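Local coordinates for TssK (Serratia sp. FS14, PDB 5Y0E), which probably serves as a trimeric baseplate subunit of the bacterial type VI secretion system, linking the baseplate to the membrane complex, at residues G44-G58 / N178-N192. Sequence-based numbering, arbitrary orientation.
Sequences GFLTLDLDQTLLRQG and NSLRLDTAQIPPMLN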
loop_
_atom_site.group_PDB
_atom_site.type_symbol
_atom_site.label_atom_id
_atom_site.label_comp_id
_atom_site.label_asym_id
_atom_site.label_seq_id
_atom_site.Cartn_x
_atom_site.Cartn_y
_atom_site.Cartn_z
ATOM N N GLY A 44 -6.257 -15.747 11.970
ATOM C CA GLY A 44 -5.046 -16.302 11.418
ATOM C C GLY A 44 -3.970 -16.315 12.463
ATOM O O GLY A 44 -4.219 -16.037 13.627
ATOM N N PHE A 45 -2.755 -16.615 12.041
ATOM C CA PHE A 45 -1.597 -16.644 12.919
ATOM C C PHE A 45 -0.815 -15.353 12.823
ATOM O O PHE A 45 -0.611 -14.816 11.737
ATOM C CB PHE A 45 -0.654 -17.802 12.585
ATOM C CG PHE A 45 -1.204 -19.120 12.933
ATOM C CD1 PHE A 45 -1.104 -19.600 14.216
ATOM C CD2 PHE A 45 -1.854 -19.874 11.993
ATOM C CE1 PHE A 45 -1.637 -20.798 14.553
ATOM C CE2 PHE A 45 -2.390 -21.081 12.326
ATOM C CZ PHE A 45 -2.282 -21.541 13.612
ATOM N N LEU A 46 -0.381 -14.870 13.976
ATOM C CA LEU A 46 0.705 -13.918 14.061
ATOM C C LEU A 46 2.042 -14.610 14.102
ATOM O O LEU A 46 3.013 -14.110 13.552
ATOM C CB LEU A 46 0.576 -13.073 15.318
ATOM C CG LEU A 46 -0.506 -12.039 15.277
ATOM C CD1 LEU A 46 -0.814 -11.695 16.681
ATOM C CD2 LEU A 46 0.022 -10.852 14.520
ATOM N N THR A 47 2.103 -15.723 14.806
ATOM C CA THR A 47 3.317 -16.484 14.984
ATOM C C THR A 47 2.957 -17.956 14.957
ATOM O O THR A 47 1.851 -18.347 15.331
ATOM C CB THR A 47 4.028 -16.131 16.295
ATOM O OG1 THR A 47 3.127 -16.271 17.395
ATOM C CG2 THR A 47 4.527 -14.731 16.254
ATOM N N LEU A 48 3.897 -18.765 14.491
ATOM C CA LEU A 48 3.665 -20.194 14.332
ATOM C C LEU A 48 5.025 -20.856 14.322
ATOM O O LEU A 48 5.837 -20.564 13.448
ATOM C CB LEU A 48 2.907 -20.492 13.044
ATOM C CG LEU A 48 2.445 -21.909 12.814
ATOM C CD1 LEU A 48 1.918 -22.461 14.090
ATOM C CD2 LEU A 48 1.361 -21.912 11.816
ATOM N N ASP A 49 5.289 -21.715 15.298
ATOM C CA ASP A 49 6.557 -22.420 15.371
ATOM C C ASP A 49 6.295 -23.911 15.460
ATOM O O ASP A 49 5.927 -24.426 16.519
ATOM C CB ASP A 49 7.396 -21.959 16.550
ATOM C CG ASP A 49 8.788 -22.566 16.527
ATOM O OD1 ASP A 49 9.202 -23.099 15.478
ATOM O OD2 ASP A 49 9.478 -22.514 17.560
ATOM N N LEU A 50 6.518 -24.603 14.359
ATOM C CA LEU A 50 6.356 -26.041 14.340
ATOM C C LEU A 50 7.616 -26.715 14.866
ATOM O O LEU A 50 8.735 -26.297 14.566
ATOM C CB LEU A 50 6.045 -26.490 12.922
ATOM C CG LEU A 50 5.379 -27.830 12.767
ATOM C CD1 LEU A 50 4.441 -27.737 11.608
ATOM C CD2 LEU A 50 6.443 -28.872 12.524
ATOM N N ASP A 51 7.439 -27.753 15.669
ATOM C CA ASP A 51 8.596 -28.468 16.184
ATOM C C ASP A 51 9.077 -29.461 15.142
ATOM O O ASP A 51 8.400 -30.448 14.841
ATOM C CB ASP A 51 8.288 -29.182 17.489
ATOM C CG ASP A 51 9.520 -29.818 18.079
ATOM O OD1 ASP A 51 10.589 -29.165 18.090
ATOM O OD2 ASP A 51 9.435 -30.976 18.506
ATOM N N GLN A 52 10.256 -29.202 14.601
ATOM C CA GLN A 52 10.793 -30.049 13.552
ATOM C C GLN A 52 11.291 -31.371 14.112
ATOM O O GLN A 52 11.144 -32.417 13.471
ATOM C CB GLN A 52 11.917 -29.309 12.842
ATOM C CG GLN A 52 11.436 -28.101 12.104
ATOM C CD GLN A 52 10.778 -28.479 10.802
ATOM O OE1 GLN A 52 11.157 -29.467 10.167
ATOM N NE2 GLN A 52 9.776 -27.702 10.396
ATOM N N THR A 53 11.884 -31.329 15.307
ATOM C CA THR A 53 12.413 -32.535 15.925
ATOM C C THR A 53 11.341 -33.609 16.050
ATOM O O THR A 53 11.598 -34.781 15.779
ATOM C CB THR A 53 12.996 -32.198 17.292
ATOM O OG1 THR A 53 11.935 -32.100 18.244
ATOM C CG2 THR A 53 13.709 -30.865 17.247
ATOM N N LEU A 54 10.132 -33.234 16.440
ATOM C CA LEU A 54 9.083 -34.236 16.544
ATOM C C LEU A 54 8.516 -34.646 15.201
ATOM O O LEU A 54 7.761 -35.618 15.141
ATOM C CB LEU A 54 7.945 -33.739 17.426
ATOM C CG LEU A 54 7.807 -34.453 18.770
ATOM C CD1 LEU A 54 8.943 -34.092 19.684
ATOM C CD2 LEU A 54 6.488 -34.102 19.411
ATOM N N LEU A 55 8.834 -33.928 14.130
ATOM C CA LEU A 55 8.377 -34.367 12.823
ATOM C C LEU A 55 8.865 -35.761 12.531
ATOM O O LEU A 55 8.227 -36.505 11.785
ATOM C CB LEU A 55 8.871 -33.425 11.745
ATOM C CG LEU A 55 7.974 -32.226 11.594
ATOM C CD1 LEU A 55 8.567 -31.333 10.564
ATOM C CD2 LEU A 55 6.614 -32.700 11.182
ATOM N N ARG A 56 9.977 -36.136 13.132
ATOM C CA ARG A 56 10.621 -37.398 12.845
ATOM C C ARG A 56 9.947 -38.568 13.516
ATOM O O ARG A 56 10.465 -39.680 13.444
ATOM C CB ARG A 56 12.071 -37.323 13.275
ATOM C CG ARG A 56 12.625 -35.950 13.022
ATOM C CD ARG A 56 14.118 -35.919 13.104
ATOM N NE ARG A 56 14.596 -36.198 14.446
ATOM C CZ ARG A 56 15.658 -35.607 14.985
ATOM N NH1 ARG A 56 16.329 -34.696 14.292
ATOM N NH2 ARG A 56 16.045 -35.912 16.219
ATOM N N GLN A 57 8.812 -38.367 14.158
ATOM C CA GLN A 57 8.126 -39.489 14.779
ATOM C C GLN A 57 6.665 -39.534 14.373
ATOM O O GLN A 57 5.834 -40.086 15.091
ATOM C CB GLN A 57 8.255 -39.431 16.293
ATOM C CG GLN A 57 9.484 -38.701 16.747
ATOM C CD GLN A 57 9.487 -38.466 18.248
ATOM O OE1 GLN A 57 8.506 -38.763 18.929
ATOM N NE2 GLN A 57 10.579 -37.909 18.770
ATOM N N GLY A 58 6.336 -38.961 13.223
ATOM C CA GLY A 58 4.959 -38.975 12.808
ATOM C C GLY A 58 4.081 -38.078 13.623
ATOM O O GLY A 58 2.872 -38.288 13.674
ATOM N N ASN A 178 8.999 -43.463 9.727
ATOM C CA ASN A 178 7.917 -42.778 10.424
ATOM C C ASN A 178 8.076 -41.257 10.473
ATOM O O ASN A 178 7.188 -40.583 10.988
ATOM C CB ASN A 178 7.729 -43.310 11.850
ATOM C CG ASN A 178 6.907 -44.562 11.884
ATOM O OD1 ASN A 178 6.563 -45.116 10.843
ATOM N ND2 ASN A 178 6.591 -45.030 13.081
ATOM N N SER A 179 9.158 -40.693 9.952
ATOM C CA SER A 179 9.244 -39.250 9.844
ATOM C C SER A 179 8.281 -38.745 8.782
ATOM O O SER A 179 7.855 -39.481 7.891
ATOM C CB SER A 179 10.657 -38.817 9.493
ATOM O OG SER A 179 10.840 -38.866 8.097
ATOM N N LEU A 180 7.943 -37.468 8.884
ATOM C CA LEU A 180 6.990 -36.843 7.983
ATOM C C LEU A 180 7.669 -35.785 7.139
ATOM O O LEU A 180 8.525 -35.051 7.627
ATOM C CB LEU A 180 5.847 -36.208 8.749
ATOM C CG LEU A 180 5.095 -37.068 9.766
ATOM C CD1 LEU A 180 4.424 -36.166 10.757
ATOM C CD2 LEU A 180 4.090 -37.951 9.093
ATOM N N ARG A 181 7.301 -35.736 5.866
ATOM C CA ARG A 181 7.682 -34.650 4.981
ATOM C C ARG A 181 6.465 -33.766 4.766
ATOM O O ARG A 181 5.377 -34.263 4.456
ATOM C CB ARG A 181 8.208 -35.162 3.642
ATOM C CG ARG A 181 8.684 -34.063 2.707
ATOM C CD ARG A 181 9.318 -34.642 1.453
ATOM N NE ARG A 181 8.449 -35.632 0.833
ATOM C CZ ARG A 181 7.656 -35.387 -0.200
ATOM N NH1 ARG A 181 7.631 -34.180 -0.750
ATOM N NH2 ARG A 181 6.887 -36.355 -0.686
ATOM N N LEU A 182 6.644 -32.467 4.949
ATOM C CA LEU A 182 5.548 -31.520 4.871
ATOM C C LEU A 182 5.609 -30.733 3.575
ATOM O O LEU A 182 6.680 -30.498 3.020
ATOM C CB LEU A 182 5.581 -30.555 6.051
ATOM C CG LEU A 182 5.417 -31.198 7.415
ATOM C CD1 LEU A 182 5.631 -30.157 8.489
ATOM C CD2 LEU A 182 4.062 -31.800 7.521
ATOM N N ASP A 183 4.447 -30.322 3.104
ATOM C CA ASP A 183 4.376 -29.434 1.952
ATOM C C ASP A 183 4.763 -28.029 2.390
ATOM O O ASP A 183 3.925 -27.232 2.790
ATOM C CB ASP A 183 2.986 -29.460 1.345
ATOM C CG ASP A 183 2.870 -28.552 0.166
ATOM O OD1 ASP A 183 3.892 -27.972 -0.250
ATOM O OD2 ASP A 183 1.754 -28.408 -0.348
ATOM N N THR A 184 6.046 -27.706 2.274
ATOM C CA THR A 184 6.530 -26.394 2.659
ATOM C C THR A 184 5.965 -25.257 1.822
ATOM O O THR A 184 6.245 -24.100 2.126
ATOM C CB THR A 184 8.048 -26.342 2.572
ATOM O OG1 THR A 184 8.444 -26.776 1.273
ATOM C CG2 THR A 184 8.657 -27.224 3.612
ATOM N N ALA A 185 5.211 -25.518 0.776
ATOM C CA ALA A 185 4.703 -24.404 0.002
ATOM C C ALA A 185 3.414 -23.849 0.562
ATOM O O ALA A 185 3.047 -22.725 0.217
ATOM C CB ALA A 185 4.480 -24.813 -1.452
ATOM N N GLN A 186 2.713 -24.600 1.399
ATOM C CA GLN A 186 1.441 -24.133 1.913
ATOM C C GLN A 186 1.664 -23.069 2.975
ATOM O O GLN A 186 2.595 -23.154 3.777
ATOM C CB GLN A 186 0.626 -25.289 2.469
ATOM C CG GLN A 186 0.214 -26.278 1.397
ATOM C CD GLN A 186 -0.108 -25.621 0.055
ATOM O OE1 GLN A 186 -1.217 -25.134 -0.158
ATOM N NE2 GLN A 186 0.860 -25.627 -0.862
ATOM N N ILE A 187 0.830 -22.041 2.937
ATOM C CA ILE A 187 0.947 -20.889 3.812
ATOM C C ILE A 187 -0.285 -20.846 4.700
ATOM O O ILE A 187 -1.403 -20.777 4.197
ATOM C CB ILE A 187 1.083 -19.577 3.025
ATOM C CG1 ILE A 187 2.351 -19.606 2.192
ATOM C CG2 ILE A 187 1.086 -18.411 3.968
ATOM C CD1 ILE A 187 2.344 -18.629 1.074
ATOM N N PRO A 188 -0.132 -20.864 6.009
ATOM C CA PRO A 188 -1.283 -20.745 6.901
ATOM C C PRO A 188 -1.949 -19.391 6.752
ATOM O O PRO A 188 -1.331 -18.432 6.274
ATOM C CB PRO A 188 -0.665 -20.903 8.293
ATOM C CG PRO A 188 0.665 -21.486 8.066
ATOM C CD PRO A 188 1.129 -21.032 6.733
ATOM N N PRO A 189 -3.216 -19.268 7.129
ATOM C CA PRO A 189 -3.811 -17.934 7.240
ATOM C C PRO A 189 -3.011 -17.114 8.235
ATOM O O PRO A 189 -2.835 -17.505 9.381
ATOM C CB PRO A 189 -5.227 -18.225 7.730
ATOM C CG PRO A 189 -5.134 -19.554 8.374
ATOM C CD PRO A 189 -4.147 -20.313 7.561
ATOM N N MET A 190 -2.478 -16.000 7.766
ATOM C CA MET A 190 -1.473 -15.243 8.487
ATOM C C MET A 190 -1.984 -13.848 8.771
ATOM O O MET A 190 -2.591 -13.218 7.909
ATOM C CB MET A 190 -0.182 -15.144 7.702
ATOM C CG MET A 190 0.587 -16.434 7.589
ATOM S SD MET A 190 0.873 -17.217 9.149
ATOM C CE MET A 190 2.108 -16.140 9.801
ATOM N N LEU A 191 -1.757 -13.371 9.986
ATOM C CA LEU A 191 -2.079 -11.987 10.284
ATOM C C LEU A 191 -0.902 -11.060 10.094
ATOM O O LEU A 191 -1.105 -9.868 9.927
ATOM C CB LEU A 191 -2.616 -11.843 11.708
ATOM C CG LEU A 191 -4.027 -12.391 11.788
ATOM C CD1 LEU A 191 -4.566 -12.317 13.175
ATOM C CD2 LEU A 191 -4.931 -11.675 10.834
ATOM N N ASN A 192 0.314 -11.573 10.081
ATOM C CA ASN A 192 1.474 -10.762 9.786
ATOM C C ASN A 192 2.329 -11.488 8.764
ATOM O O ASN A 192 2.767 -12.609 9.006
ATOM C CB ASN A 192 2.261 -10.485 11.053
ATOM C CG ASN A 192 3.418 -9.564 10.824
ATOM O OD1 ASN A 192 3.506 -8.913 9.814
ATOM N ND2 ASN A 192 4.321 -9.523 11.763
HETATM O O HOH W 1 4.318 -11.248 14.113
#
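Phe45 pairs with the backbone on both sides of Met190. Phe45 N donates to Pro189 O at 2.8 Å, and Leu191 N donates to Phe45 O. This is a single parallel beta bridge. Met190 is bent at its second and third torsions, which curls the thioether back to the bridge. Its SD lies 3.8 Å from Phe45 CB. The Phe45 and Pro188 side chains cross at about a right angle, with Phe45 CD2 4.0 Å from Pro188 CB. With CG anti to the backbone N (chi1 -173°), Leu48 sends CD2 over the centre of the Phe45 ring, 3.7 Å above its plane. The same CD2 also touches Pro188 CG, so one methyl meets both the ring and the proline. Leu46 CD2 packs against Leu191 CB and Asn192 CB. A water joins Leu46 O to Asn192 ND2. The Asn192 amide is held further by Asp255, Leu257 and Gln194.

Towards the other end, the two segments diverge around the Asp183–Gln186 type I turn, then meet again in antiparallel sense. Leu180 N donates to Leu55 O at 3.1 Å, with a bent N-H...O angle of 142°. Leu180 CD1 rests on the Gly58 backbone, 3.5 Å from Gly58 C. Leu182 CD1 is touched by both methyls of Leu55, and Leu50 CD1 meets it tip to tip at 4.1 Å. Ile60 adjoins this leucine cluster. Asp51 OD2 accepts from Leu54 N, an Asx motif, and also from Thr53 OG1 on the same face of the carboxylate.

Strand 44-50 and the turn after it pack on strand 180-182 and on the chain that follows it. Both strands are outermost in their sheets within this chain. Residues 183-192 lead out of this beta domain to helix 197-222. The apolar side chains between the two sheets are consistent with a beta-sandwich.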